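Local structure of probable ABC transporter phosphite binding protein PhnD1 (Prochlorococcus marinus str. MIT 9301, 5LQ5) at residues 14-17 with 18-22; 43-46 with 47-50; 82-85 with 86-89; 175-178 with 179-183; 245-249 with 250-254. The protein binds inorganic phosphite strongly, and methylphosphonate and phosphate only very weakly, probably as the periplasmic solute-binding component of an ABC transporter. All coordinates share one frame; numbering follows the deposited sequence.

Contact 1. Residues 14-17 with 18-22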
loop_
_atom_site.group_PDB
_atom_site.type_symbol
_atom_site.label_atom_id
_atom_site.label_comp_id
_atom_site.label_asym_id
_atom_site.label_seq_id
_atom_site.Cartn_x
_atom_site.Cartn_y
_atom_site.Cartn_z
ATOM N N GLN A 14 -1.174 -6.076 -4.225
ATOM C CA GLN A 14 -0.387 -6.988 -5.056
ATOM C C GLN A 14 -1.229 -8.234 -5.354
ATOM O O GLN A 14 -2.275 -8.423 -4.769
ATOM C CB GLN A 14 0.924 -7.359 -4.320
ATOM C CG GLN A 14 1.857 -6.161 -4.219
ATOM C CD GLN A 14 2.963 -6.405 -3.239
ATOM O OE1 GLN A 14 2.898 -6.021 -2.074
ATOM N NE2 GLN A 14 3.970 -7.025 -3.702
ATOM N N ASN A 15 -0.748 -9.094 -6.243
ATOM C CA ASN A 15 -1.436 -10.313 -6.567
ATOM C C ASN A 15 -1.643 -11.179 -5.325
ATOM O O ASN A 15 -0.805 -11.194 -4.394
ATOM C CB ASN A 15 -0.688 -11.106 -7.630
ATOM C CG ASN A 15 -0.688 -10.420 -8.990
ATOM O OD1 ASN A 15 -1.593 -9.643 -9.338
ATOM N ND2 ASN A 15 0.303 -10.713 -9.758
ATOM N N GLN A 16 -2.757 -11.899 -5.319
ATOM C CA GLN A 16 -3.149 -12.686 -4.145
ATOM C C GLN A 16 -2.123 -13.743 -3.718
ATOM O O GLN A 16 -1.971 -14.020 -2.512
ATOM C CB GLN A 16 -4.543 -13.283 -4.316
ATOM C CG GLN A 16 -5.146 -13.820 -3.027
ATOM C CD GLN A 16 -5.367 -12.721 -2.016
ATOM O OE1 GLN A 16 -5.899 -11.659 -2.342
ATOM N NE2 GLN A 16 -4.933 -12.952 -0.798
ATOM N N ASP A 17 -1.415 -14.323 -4.681
ATOM C CA ASP A 17 -0.351 -15.294 -4.333
ATOM C C ASP A 17 0.740 -14.728 -3.374
ATOM O O ASP A 17 1.171 -15.376 -2.413
ATOM C CB ASP A 17 0.234 -15.995 -5.574
ATOM C CG ASP A 17 1.034 -15.082 -6.520
ATOM O OD1 ASP A 17 0.784 -13.868 -6.607
ATOM O OD2 ASP A 17 1.909 -15.618 -7.243
ATOM N N VAL A 18 1.155 -13.505 -3.647
ATOM C CA VAL A 18 2.117 -12.762 -2.821
ATOM C C VAL A 18 1.504 -12.478 -1.449
ATOM O O VAL A 18 2.137 -12.645 -0.416
ATOM C CB VAL A 18 2.541 -11.430 -3.513
ATOM C CG1 VAL A 18 3.399 -10.564 -2.588
ATOM C CG2 VAL A 18 3.276 -11.730 -4.818
ATOM N N LEU A 19 0.268 -12.011 -1.448
ATOM C CA LEU A 19 -0.412 -11.642 -0.197
ATOM C C LEU A 19 -0.613 -12.846 0.697
ATOM O O LEU A 19 -0.338 -12.789 1.900
ATOM C CB LEU A 19 -1.781 -10.994 -0.459
ATOM C CG LEU A 19 -1.789 -9.736 -1.317
ATOM C CD1 LEU A 19 -3.236 -9.363 -1.626
ATOM C CD2 LEU A 19 -1.053 -8.602 -0.679
ATOM N N ASP A 20 -1.095 -13.937 0.101
ATOM C CA ASP A 20 -1.303 -15.182 0.859
ATOM C C ASP A 20 -0.007 -15.614 1.546
ATOM O O ASP A 20 0.025 -15.923 2.739
ATOM C CB ASP A 20 -1.719 -16.309 -0.075
ATOM C CG ASP A 20 -3.174 -16.254 -0.486
ATOM O OD1 ASP A 20 -3.969 -15.506 0.104
ATOM O OD2 ASP A 20 -3.528 -17.003 -1.432
ATOM N N LYS A 21 1.077 -15.639 0.784
ATOM C CA LYS A 21 2.371 -16.100 1.330
ATOM C C LYS A 21 2.843 -15.237 2.510
ATOM O O LYS A 21 3.176 -15.761 3.580
ATOM C CB LYS A 21 3.453 -16.145 0.246
ATOM C CG LYS A 21 4.638 -17.019 0.629
ATOM C CD LYS A 21 5.751 -16.938 -0.396
ATOM C CE LYS A 21 6.997 -17.620 0.153
ATOM N NZ LYS A 21 8.165 -17.508 -0.755
ATOM N N ARG A 22 2.838 -13.925 2.294
ATOM C CA ARG A 22 3.237 -12.918 3.284
ATOM C C ARG A 22 2.392 -13.006 4.532
ATOM O O ARG A 22 2.934 -13.119 5.671
ATOM C CB ARG A 22 3.102 -11.506 2.696
ATOM C CG ARG A 22 3.561 -10.416 3.618
ATOM C CD ARG A 22 4.075 -9.267 2.835
ATOM N NE ARG A 22 3.009 -8.426 2.362
ATOM C CZ ARG A 22 3.208 -7.347 1.619
ATOM N NH1 ARG A 22 4.435 -7.021 1.223
ATOM N NH2 ARG A 22 2.176 -6.598 1.270
#

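Contact 2. Residues 43-46 with 47-50. With PO3 (phosphite ion), chain B.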
loop_
_atom_site.group_PDB
_atom_site.type_symbol
_atom_site.label_atom_id
_atom_site.label_comp_id
_atom_site.label_asym_id
_atom_site.label_seq_id
_atom_site.Cartn_x
_atom_site.Cartn_y
_atom_site.Cartn_z
ATOM N N VAL A 43 -9.426 -9.906 1.305
ATOM C CA VAL A 43 -10.558 -9.088 0.845
ATOM C C VAL A 43 -10.467 -8.804 -0.642
ATOM O O VAL A 43 -9.390 -8.869 -1.218
ATOM C CB VAL A 43 -10.641 -7.771 1.629
ATOM C CG1 VAL A 43 -10.894 -8.085 3.101
ATOM C CG2 VAL A 43 -9.389 -6.906 1.383
ATOM N N ILE A 44 -11.579 -8.375 -1.228
ATOM C CA ILE A 44 -11.617 -8.169 -2.689
ATOM C C ILE A 44 -10.986 -6.868 -3.189
ATOM O O ILE A 44 -10.510 -6.833 -4.319
ATOM C CB ILE A 44 -13.033 -8.326 -3.299
ATOM C CG1 ILE A 44 -14.010 -7.305 -2.708
ATOM C CG2 ILE A 44 -13.495 -9.779 -3.173
ATOM C CD1 ILE A 44 -15.278 -7.168 -3.545
ATOM N N ASN A 45 -10.991 -5.806 -2.363
ATOM C CA ASN A 45 -10.498 -4.480 -2.804
ATOM C C ASN A 45 -10.150 -3.605 -1.596
ATOM O O ASN A 45 -10.313 -4.037 -0.445
ATOM C CB ASN A 45 -11.474 -3.825 -3.783
ATOM C CG ASN A 45 -12.852 -3.579 -3.195
ATOM O OD1 ASN A 45 -13.003 -3.314 -1.992
ATOM N ND2 ASN A 45 -13.874 -3.683 -4.032
ATOM N N TYR A 46 -9.611 -2.407 -1.852
ATOM C CA TYR A 46 -9.191 -1.540 -0.758
ATOM C C TYR A 46 -10.377 -1.112 0.109
ATOM O O TYR A 46 -10.241 -1.015 1.306
ATOM C CB TYR A 46 -8.500 -0.298 -1.267
ATOM C CG TYR A 46 -7.025 -0.413 -1.703
ATOM C CD1 TYR A 46 -6.093 0.552 -1.317
ATOM C CD2 TYR A 46 -6.577 -1.418 -2.544
ATOM C CE1 TYR A 46 -4.795 0.496 -1.740
ATOM C CE2 TYR A 46 -5.281 -1.434 -3.030
ATOM C CZ TYR A 46 -4.377 -0.492 -2.611
ATOM O OH TYR A 46 -3.065 -0.498 -3.056
ATOM N N ILE A 47 -11.535 -0.869 -0.515
ATOM C CA ILE A 47 -12.701 -0.454 0.254
ATOM C C ILE A 47 -13.083 -1.544 1.235
ATOM O O ILE A 47 -13.436 -1.265 2.373
ATOM C CB ILE A 47 -13.870 -0.063 -0.655
ATOM C CG1 ILE A 47 -13.576 1.271 -1.286
ATOM C CG2 ILE A 47 -15.181 0.010 0.120
ATOM C CD1 ILE A 47 -14.517 1.627 -2.433
ATOM N N ALA A 48 -13.007 -2.777 0.781
ATOM C CA ALA A 48 -13.365 -3.937 1.623
ATOM C C ALA A 48 -12.436 -4.062 2.844
ATOM O O ALA A 48 -12.831 -4.590 3.892
ATOM C CB ALA A 48 -13.380 -5.228 0.824
ATOM N N ALA A 49 -11.190 -3.651 2.691
ATOM C CA ALA A 49 -10.264 -3.645 3.827
ATOM C C ALA A 49 -10.697 -2.636 4.896
ATOM O O ALA A 49 -10.753 -2.947 6.090
ATOM C CB ALA A 49 -8.847 -3.391 3.346
ATOM N N VAL A 50 -11.070 -1.446 4.430
ATOM C CA VAL A 50 -11.554 -0.393 5.320
ATOM C C VAL A 50 -12.875 -0.829 5.980
ATOM O O VAL A 50 -13.054 -0.744 7.208
ATOM C CB VAL A 50 -11.704 0.945 4.598
ATOM C CG1 VAL A 50 -12.316 1.965 5.573
ATOM C CG2 VAL A 50 -10.340 1.431 4.105
HETATM P P PO3 B . -0.865 2.129 -1.039
HETATM O O1 PO3 B . 0.394 2.974 -1.427
HETATM O O2 PO3 B . -2.022 2.958 -0.345
HETATM O O3 PO3 B . -1.393 1.317 -2.254
#

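Contact 3. Residues 82-85 with 86-89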
loop_
_atom_site.group_PDB
_atom_site.type_symbol
_atom_site.label_atom_id
_atom_site.label_comp_id
_atom_site.label_asym_id
_atom_site.label_seq_id
_atom_site.Cartn_x
_atom_site.Cartn_y
_atom_site.Cartn_z
ATOM N N ALA A 82 2.598 0.041 13.916
ATOM C CA ALA A 82 3.950 -0.037 13.361
ATOM C C ALA A 82 3.977 0.302 11.869
ATOM O O ALA A 82 2.935 0.345 11.200
ATOM C CB ALA A 82 4.507 -1.436 13.563
ATOM N N GLN A 83 5.171 0.543 11.358
ATOM C CA GLN A 83 5.436 0.782 9.948
ATOM C C GLN A 83 6.836 0.239 9.657
ATOM O O GLN A 83 7.498 -0.257 10.564
ATOM C CB GLN A 83 5.324 2.283 9.606
ATOM C CG GLN A 83 6.450 3.123 10.218
ATOM C CD GLN A 83 6.332 4.626 10.047
ATOM O OE1 GLN A 83 6.007 5.109 8.985
ATOM N NE2 GLN A 83 6.683 5.378 11.091
ATOM N N ARG A 84 7.265 0.343 8.412
ATOM C CA ARG A 84 8.672 0.109 8.021
ATOM C C ARG A 84 9.429 1.424 7.960
ATOM O O ARG A 84 8.836 2.484 7.870
ATOM C CB ARG A 84 8.765 -0.627 6.689
ATOM C CG ARG A 84 7.916 -1.891 6.620
ATOM C CD ARG A 84 7.679 -2.397 5.203
ATOM N NE ARG A 84 6.940 -1.421 4.403
ATOM C CZ ARG A 84 6.572 -1.603 3.141
ATOM N NH1 ARG A 84 6.879 -2.712 2.491
ATOM N NH2 ARG A 84 5.882 -0.660 2.521
ATOM N N ASP A 85 10.759 1.360 7.991
ATOM C CA ASP A 85 11.562 2.578 7.806
ATOM C C ASP A 85 11.200 3.291 6.515
ATOM O O ASP A 85 11.037 4.503 6.512
ATOM C CB ASP A 85 13.072 2.282 7.805
ATOM C CG ASP A 85 13.596 1.969 9.187
ATOM O OD1 ASP A 85 13.667 2.894 10.033
ATOM O OD2 ASP A 85 13.920 0.792 9.437
ATOM N N ILE A 86 11.038 2.523 5.445
ATOM C CA ILE A 86 10.693 3.089 4.124
ATOM C C ILE A 86 9.341 3.821 4.066
ATOM O O ILE A 86 9.150 4.760 3.278
ATOM C CB ILE A 86 10.800 2.047 2.978
ATOM C CG1 ILE A 86 10.730 2.753 1.620
ATOM C CG2 ILE A 86 9.764 0.934 3.071
ATOM C CD1 ILE A 86 11.748 3.868 1.458
ATOM N N ASP A 87 8.428 3.412 4.930
ATOM C CA ASP A 87 7.115 4.071 4.984
ATOM C C ASP A 87 7.115 5.511 5.454
ATOM O O ASP A 87 6.144 6.226 5.221
ATOM C CB ASP A 87 6.119 3.227 5.781
ATOM C CG ASP A 87 5.895 1.888 5.155
ATOM O OD1 ASP A 87 5.577 1.859 3.936
ATOM O OD2 ASP A 87 6.010 0.860 5.865
ATOM N N LYS A 88 8.188 5.939 6.127
ATOM C CA LYS A 88 8.389 7.356 6.449
ATOM C C LYS A 88 8.824 8.226 5.257
ATOM O O LYS A 88 8.611 9.430 5.279
ATOM C CB LYS A 88 9.396 7.549 7.611
ATOM C CG LYS A 88 8.781 7.319 8.997
ATOM C CD LYS A 88 9.668 7.872 10.112
ATOM C CE LYS A 88 10.584 6.836 10.701
ATOM N NZ LYS A 88 11.615 7.466 11.571
ATOM N N GLU A 89 9.452 7.594 4.272
ATOM C CA GLU A 89 10.035 8.249 3.078
ATOM C C GLU A 89 9.716 7.467 1.785
ATOM O O GLU A 89 10.608 7.126 0.984
ATOM C CB GLU A 89 11.557 8.460 3.235
ATOM C CG GLU A 89 12.374 7.178 3.409
ATOM C CD GLU A 89 12.932 7.013 4.816
ATOM O OE1 GLU A 89 12.138 7.081 5.775
ATOM O OE2 GLU A 89 14.162 6.833 4.973
#

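Contact 4. Residues 175-178 with 179-183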
loop_
_atom_site.group_PDB
_atom_site.type_symbol
_atom_site.label_atom_id
_atom_site.label_comp_id
_atom_site.label_asym_id
_atom_site.label_seq_id
_atom_site.Cartn_x
_atom_site.Cartn_y
_atom_site.Cartn_z
ATOM N N LEU A 175 2.789 3.661 -9.732
ATOM C CA LEU A 175 2.717 2.626 -8.698
ATOM C C LEU A 175 3.764 2.787 -7.607
ATOM O O LEU A 175 4.703 3.566 -7.727
ATOM C CB LEU A 175 2.794 1.214 -9.300
ATOM C CG LEU A 175 4.139 0.855 -9.926
ATOM C CD1 LEU A 175 4.396 -0.623 -9.672
ATOM C CD2 LEU A 175 4.156 1.191 -11.408
ATOM N N ASN A 176 3.566 1.992 -6.567
ATOM C CA ASN A 176 4.504 1.723 -5.454
ATOM C C ASN A 176 5.921 1.404 -6.009
ATOM O O ASN A 176 6.095 0.471 -6.780
ATOM C CB ASN A 176 3.902 0.545 -4.688
ATOM C CG ASN A 176 4.751 0.018 -3.566
ATOM O OD1 ASN A 176 5.973 -0.053 -3.673
ATOM N ND2 ASN A 176 4.104 -0.402 -2.482
ATOM N N LYS A 177 6.934 2.141 -5.579
ATOM C CA LYS A 177 8.317 1.982 -6.143
ATOM C C LYS A 177 8.940 0.631 -5.727
ATOM O O LYS A 177 9.631 -0.019 -6.514
ATOM C CB LYS A 177 9.218 3.140 -5.698
ATOM C CG LYS A 177 10.691 2.980 -6.102
ATOM C CD LYS A 177 11.395 4.316 -5.896
ATOM C CE LYS A 177 12.854 4.278 -6.339
ATOM N NZ LYS A 177 13.699 3.647 -5.300
ATOM N N GLN A 178 8.673 0.205 -4.490
ATOM C CA GLN A 178 9.140 -1.122 -4.003
ATOM C C GLN A 178 8.587 -2.293 -4.826
ATOM O O GLN A 178 9.275 -3.241 -5.131
ATOM C CB GLN A 178 8.804 -1.328 -2.516
ATOM C CG GLN A 178 9.523 -2.499 -1.879
ATOM C CD GLN A 178 11.022 -2.257 -1.757
ATOM O OE1 GLN A 178 11.439 -1.317 -1.094
ATOM N NE2 GLN A 178 11.834 -3.104 -2.401
ATOM N N VAL A 179 7.322 -2.196 -5.204
ATOM C CA VAL A 179 6.681 -3.233 -5.998
ATOM C C VAL A 179 7.306 -3.264 -7.403
ATOM O O VAL A 179 7.554 -4.326 -7.956
ATOM C CB VAL A 179 5.141 -3.074 -6.066
ATOM C CG1 VAL A 179 4.528 -4.038 -7.069
ATOM C CG2 VAL A 179 4.510 -3.341 -4.701
ATOM N N TRP A 180 7.547 -2.088 -7.966
ATOM C CA TRP A 180 8.196 -1.961 -9.262
ATOM C C TRP A 180 9.568 -2.661 -9.231
ATOM O O TRP A 180 9.877 -3.511 -10.072
ATOM C CB TRP A 180 8.357 -0.498 -9.627
ATOM C CG TRP A 180 9.338 -0.217 -10.726
ATOM C CD1 TRP A 180 10.534 0.448 -10.600
ATOM C CD2 TRP A 180 9.216 -0.575 -12.111
ATOM N NE1 TRP A 180 11.159 0.523 -11.830
ATOM C CE2 TRP A 180 10.370 -0.091 -12.772
ATOM C CE3 TRP A 180 8.241 -1.252 -12.860
ATOM C CZ2 TRP A 180 10.580 -0.277 -14.151
ATOM C CZ3 TRP A 180 8.457 -1.446 -14.228
ATOM C CH2 TRP A 180 9.629 -0.958 -14.856
ATOM N N GLU A 181 10.345 -2.346 -8.202
ATOM C CA GLU A 181 11.691 -2.982 -8.042
ATOM C C GLU A 181 11.644 -4.494 -7.831
ATOM O O GLU A 181 12.451 -5.215 -8.394
ATOM C CB GLU A 181 12.475 -2.292 -6.925
ATOM C CG GLU A 181 12.878 -0.877 -7.307
ATOM C CD GLU A 181 13.389 -0.042 -6.148
ATOM O OE1 GLU A 181 13.566 -0.572 -5.029
ATOM O OE2 GLU A 181 13.615 1.170 -6.367
ATOM N N ASN A 182 10.713 -4.966 -7.011
ATOM C CA ASN A 182 10.500 -6.423 -6.800
ATOM C C ASN A 182 10.196 -7.171 -8.086
ATOM O O ASN A 182 10.666 -8.274 -8.302
ATOM C CB ASN A 182 9.363 -6.695 -5.813
ATOM C CG ASN A 182 9.719 -6.310 -4.412
ATOM O OD1 ASN A 182 10.827 -5.858 -4.143
ATOM N ND2 ASN A 182 8.765 -6.446 -3.510
ATOM N N ASN A 183 9.379 -6.559 -8.925
ATOM C CA ASN A 183 8.984 -7.177 -10.205
ATOM C C ASN A 183 10.141 -7.195 -11.207
ATOM O O ASN A 183 10.357 -8.161 -11.915
ATOM C CB ASN A 183 7.777 -6.486 -10.796
ATOM C CG ASN A 183 6.512 -7.050 -10.282
ATOM O OD1 ASN A 183 6.064 -8.051 -10.784
ATOM N ND2 ASN A 183 5.928 -6.428 -9.265
#

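Contact 5. Residues 245-249 with 250-254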
loop_
_atom_site.group_PDB
_atom_site.type_symbol
_atom_site.label_atom_id
_atom_site.label_comp_id
_atom_site.label_asym_id
_atom_site.label_seq_id
_atom_site.Cartn_x
_atom_site.Cartn_y
_atom_site.Cartn_z
ATOM N N ASP A 245 11.636 -10.189 4.816
ATOM C CA ASP A 245 12.012 -10.133 3.379
ATOM C C ASP A 245 10.768 -9.957 2.461
ATOM O O ASP A 245 10.820 -9.271 1.438
ATOM C CB ASP A 245 12.772 -11.386 2.944
ATOM C CG ASP A 245 14.214 -11.446 3.470
ATOM O OD1 ASP A 245 14.750 -10.434 4.011
ATOM O OD2 ASP A 245 14.816 -12.535 3.312
ATOM N N MET A 246 9.652 -10.559 2.863
ATOM C CA MET A 246 8.372 -10.401 2.129
ATOM C C MET A 246 7.817 -8.993 2.205
ATOM O O MET A 246 6.991 -8.625 1.357
ATOM C CB MET A 246 7.294 -11.358 2.633
ATOM C CG MET A 246 7.545 -12.832 2.391
ATOM S SD MET A 246 7.378 -13.390 0.701
ATOM C CE MET A 246 5.810 -12.762 0.077
ATOM N N PHE A 247 8.234 -8.248 3.235
ATOM C CA PHE A 247 7.872 -6.812 3.410
ATOM C C PHE A 247 8.974 -5.863 2.918
ATOM O O PHE A 247 8.863 -4.649 3.059
ATOM C CB PHE A 247 7.587 -6.495 4.883
ATOM C CG PHE A 247 6.278 -6.999 5.381
ATOM C CD1 PHE A 247 5.127 -6.197 5.276
ATOM C CD2 PHE A 247 6.157 -8.242 5.933
ATOM C CE1 PHE A 247 3.901 -6.658 5.745
ATOM C CE2 PHE A 247 4.944 -8.718 6.392
ATOM C CZ PHE A 247 3.798 -7.926 6.287
ATOM N N ASN A 248 10.052 -6.437 2.365
ATOM C CA ASN A 248 11.206 -5.659 1.826
ATOM C C ASN A 248 11.765 -4.703 2.878
ATOM O O ASN A 248 12.046 -3.535 2.611
ATOM C CB ASN A 248 10.782 -4.890 0.570
ATOM C CG ASN A 248 10.131 -5.784 -0.451
ATOM O OD1 ASN A 248 8.994 -5.544 -0.864
ATOM N ND2 ASN A 248 10.831 -6.836 -0.864
ATOM N N ALA A 249 11.924 -5.236 4.088
ATOM C CA ALA A 249 12.306 -4.423 5.246
ATOM C C ALA A 249 13.217 -5.207 6.166
ATOM O O ALA A 249 13.105 -6.420 6.251
ATOM C CB ALA A 249 11.094 -3.958 6.014
ATOM N N LYS A 250 14.116 -4.492 6.832
ATOM C CA LYS A 250 15.012 -5.079 7.869
ATOM C C LYS A 250 14.365 -5.173 9.242
ATOM O O LYS A 250 14.805 -5.937 10.107
ATOM C CB LYS A 250 16.338 -4.296 7.937
ATOM C CG LYS A 250 17.044 -4.160 6.585
ATOM C CD LYS A 250 17.503 -5.494 6.004
ATOM C CE LYS A 250 17.577 -5.453 4.484
ATOM N NZ LYS A 250 18.098 -6.729 3.919
ATOM N N ARG A 251 13.312 -4.380 9.429
ATOM C CA ARG A 251 12.608 -4.274 10.702
ATOM C C ARG A 251 11.282 -3.529 10.526
ATOM O O ARG A 251 11.060 -2.841 9.526
ATOM C CB ARG A 251 13.461 -3.516 11.726
ATOM C CG ARG A 251 13.846 -2.099 11.302
ATOM C CD ARG A 251 14.669 -1.401 12.373
ATOM N NE ARG A 251 14.887 0.008 12.051
ATOM C CZ ARG A 251 15.238 0.960 12.910
ATOM N NH1 ARG A 251 15.449 0.688 14.198
ATOM N NH2 ARG A 251 15.369 2.210 12.471
ATOM N N PHE A 252 10.432 -3.673 11.526
ATOM C CA PHE A 252 9.322 -2.745 11.764
ATOM C C PHE A 252 9.707 -1.759 12.859
ATOM O O PHE A 252 10.479 -2.091 13.732
ATOM C CB PHE A 252 8.044 -3.476 12.168
ATOM C CG PHE A 252 7.402 -4.256 11.049
ATOM C CD1 PHE A 252 6.664 -3.617 10.067
ATOM C CD2 PHE A 252 7.541 -5.620 10.982
ATOM C CE1 PHE A 252 6.087 -4.359 9.036
ATOM C CE2 PHE A 252 6.972 -6.358 9.977
ATOM C CZ PHE A 252 6.217 -5.736 9.001
ATOM N N ILE A 253 9.139 -0.568 12.786
ATOM C CA ILE A 253 9.377 0.546 13.702
ATOM C C ILE A 253 8.048 1.163 14.124
ATOM O O ILE A 253 7.005 0.931 13.502
ATOM C CB ILE A 253 10.256 1.653 13.062
ATOM C CG1 ILE A 253 9.553 2.297 11.864
ATOM C CG2 ILE A 253 11.606 1.086 12.647
ATOM C CD1 ILE A 253 10.244 3.557 11.381
ATOM N N LYS A 254 8.111 1.987 15.154
ATOM C CA LYS A 254 6.945 2.681 15.691
ATOM C C LYS A 254 6.374 3.695 14.670
ATOM O O LYS A 254 7.076 4.255 13.832
ATOM C CB LYS A 254 7.259 3.414 17.006
ATOM C CG LYS A 254 7.626 2.453 18.108
ATOM C CD LYS A 254 7.846 3.164 19.417
ATOM C CE LYS A 254 8.624 2.265 20.354
ATOM N NZ LYS A 254 8.861 2.913 21.669
#

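Contact 1. Residues 14-17 with 18-22
Leu-19 N donates to Asn-15 O over 3.2 Å, and Asp-20 N and Lys-21 N bond in the same way to Gln-16 O and Asp-17 O, so the i to i+4 pattern starts at Asn-15. That N-cap residue makes no side-chain capping bond. One side-chain pair spans the first turn: Gln-16 NE2 donates to Asp-20 OD1 at 2.9 Å, nearly straight at 169°. The acceptor lies in the amide plane, whereas the nitrogen meets the carboxylate from above, the two groups being turned 52° apart. A bend at chi2 (64°) folds the Gln-16 chain over to make this reach, and NE2 bonds to Tyr-40 OH as well. The turn opens helix 16-34, the crossover helix of a beta-alpha-beta unit with strands 5-10 and 37-40. Buried Leu-19 crosses the Gln-16 side chain at about a right angle, its CD1 3.6 Å from Gln-16 OE1. The same Leu-19 CD1 is 3.4 Å from Gln-14 O. Asp-17 OD1 accepts a weak bond from Val-18 N at 3.0 Å, CG standing between the backbone N and the carbonyl carbon. One turn on, Arg-22 sends NH1 to Met-246 O and lies in a cation-pi contact with Phe-247.

Contact 2. Residues 43-46 with 47-50
An asparagine N-cap starts helix 46-54, and the first residue inside that helix, Tyr-46, belongs to the phosphite pocket. Asn-45 OD1 accepts from Ala-48 N at 2.8 Å with an N-H...O angle of 153°, the donor lying almost along the C=O axis. With CG between the backbone N and the carbonyl carbon (chi1 61°), OD1 is brought over the first helical turn. Backbone bonds take over from there: Ala-49 N donates to Asn-45 O, and Val-50 N to Tyr-46 O at 3.3 Å. On the side away from the ligand the packing is apolar. Val-43 lays CB against Ala-48 CB at 3.8 Å and its CG2 branch beside Ala-49 CB at 4.1 Å, while exposed Ile-44 brings CG1 to the same Ala-48 CB.

The Tyr-46 side chain leaves the helix for the phosphite. Its OH donates to phosphite O3 at 2.6 Å, and O3 lies at the ring edge near the ring plane, 3.5 Å from CE1. The tyrosine therefore meets the ion with its hydroxyl and rim, not with a face. Ser-126 OG, Ser-128 OG, Thr-127 N and His-158 NE2 supply further hydrogen bonds to the ion. The Tyr-46 side chain also touches loop residues Ile-11, Asp-13 and Ser-123. On the inner side of the helix, Ala-49 and Val-50 pack on Phe-63 of strand 60-63, and Val-50 also touches helix 65-74 at Ser-67, Gln-70, Ala-71 and Gln-74.

Contact 3. Residues 82-85 with 86-89
Arg-84 and Asp-87 form a buried salt bridge where the chain leaves strand 79-84 of the six-stranded sheet and heads for strand 92-97 of the other sheet, a crossing between lobes of the kind expected in a periplasmic binding protein. The grip is side-on: NE donates to Asp-87 OD2 at 2.9 Å and NH2 to OD1, also at 2.9 Å. Both oxygens are met on the syn side and lie close to the guanidinium plane, which is turned 28° from the carboxylate. OD2 takes a second bond through its anti lone pair, from Arg-84 N at 2.9 Å, so the carboxylate ties both the backbone and the side chain of the arginine; OD1 accepts a weak bond from Tyr-206 N of the phosphite pocket. Arg-84 NH1 bonds to Phe-247 O. Gln-83 is buried too, its amide bonded to Gln-259 NE2 and Lys-254 O.

The outer side is looser. Exposed Lys-88 lays CG against that amide, 3.5 Å from Gln-83 NE2. Partly exposed Asp-85 directs its carboxylate to a salt bridge with Arg-251, and Glu-89 is poorly ordered. Lys-88 N donates to Asp-85 O at 3.2 Å. Ile-86 CG2 lies over one face of the Arg-84 guanidinium, 3.8 Å above the plane and nearer its edge than its middle.

Contact 4. Residues 175-178 with 179-183
Asn-176 and Val-179 make the capping bond of helix 177-186: Val-179 N donates to OD1 at 3.0 Å, with the N-H...O angle at 157° and the donor above the plane of the amide carbonyl. CG of Asn-176 stands anti to the backbone N (chi1 175°), which leaves the amide also against Val-179 CG2, 3.6 Å from CG. Backbone bonds continue the turn, from Trp-180 N to Asn-176 O, Glu-181 N to Lys-177 O and Asn-182 N to Gln-178 O.

The charged pair is Lys-177 and Glu-181. NZ reaches OE2 at 2.7 Å on the syn side of the carboxylate, a salt bridge one turn apart made possible by a bend at the end of the lysine chain.

Among the amides, Gln-178 NE2 gives a weak bond to Asn-182 OD1 at 3.4 Å, and Asn-182 ND2 is taken by Asn-248 OD1. Asn-183 ND2 donates to Val-179 O at 3.0 Å, from the opposite face of that carbonyl to Asn-183 N, and also bonds to Asp-159 OD1.

The apolar contact is made by Leu-175 CD1, with Trp-180 CB at 4.0 Å and Val-179 CG1 at 4.3 Å; Leu-175 and Trp-180 both touch Val-93 of strand 92-97. The whole is a strand-to-helix junction with an asparagine N-cap. Asn-176 ND2 bonds to the OH of pocket residue Tyr-206, consistent with a second-shell place at the phosphite site.

Contact 5. Residues 245-249 with 250-254
Phe-247 and Phe-252 meet in a T-shaped stack, the edge of Phe-252 directed at the face of Phe-247. The ring planes are turned 73° from each other and the centroids lie 5.2 Å apart. Phe-252 CZ is the atom that makes the approach: it sits over the centre of the Phe-247 ring, 3.7 Å above its plane, with CG the nearest ring atom at 3.8 Å. Its distances to five of the six ring atoms differ by less than half an ångström, from CG to CE2 at 4.2 Å, which confirms that the edge is centred and not slipped to one side.

Phe-247 follows helix 238-246 and precedes Asn-248, whose positive phi (54°) and bonds back into the last turn make a Schellman motif; one of these runs from Asn-248 N to Asp-245 O at 3.1 Å. Phe-252 belongs to the short strand 252-253 at the edge of the six-stranded sheet. In the link between them, Ala-249 CB lies 3.7 Å from Arg-251 O. Exposed Lys-250, bent at chi2, brings NZ to 5.0 Å from Asp-245 OD1, too far for the charged atoms to touch. Arg-251 NE forms a salt bridge with Asp-85, and Ile-253 CG2 lies over one face of the Arg-251 guanidinium. Each phenyl ring has a second edge-to-face partner, Phe-247 in Trp-62 and Phe-252 in Trp-208.

All five contacts are partly buried. Tyr-46, the Arg-84 and Asp-87 pair and the two phenylalanines of contact 5 are buried, whereas Asp-17, Lys-21, Ile-44, Lys-88 and Lys-250 are exposed. Contacts 1, 2 and 4 open helices: side-chain amides cap the starts in 2 and 4, but not in 1. Contact 2 alone touches phosphite; contact 4 probably stands one shell back. Contacts 3 and 5, with centres about 8 Å apart, share the six-stranded sheet through neighbouring strands 79-84 and 252-253, one relying on an ion pair and the other on stacked rings. Contact 5 also touches contacts 1 and 4, which meet each other through Gln-14 and Val-179. Contact 2 lies across the chain's centre from 3, 4 and 5.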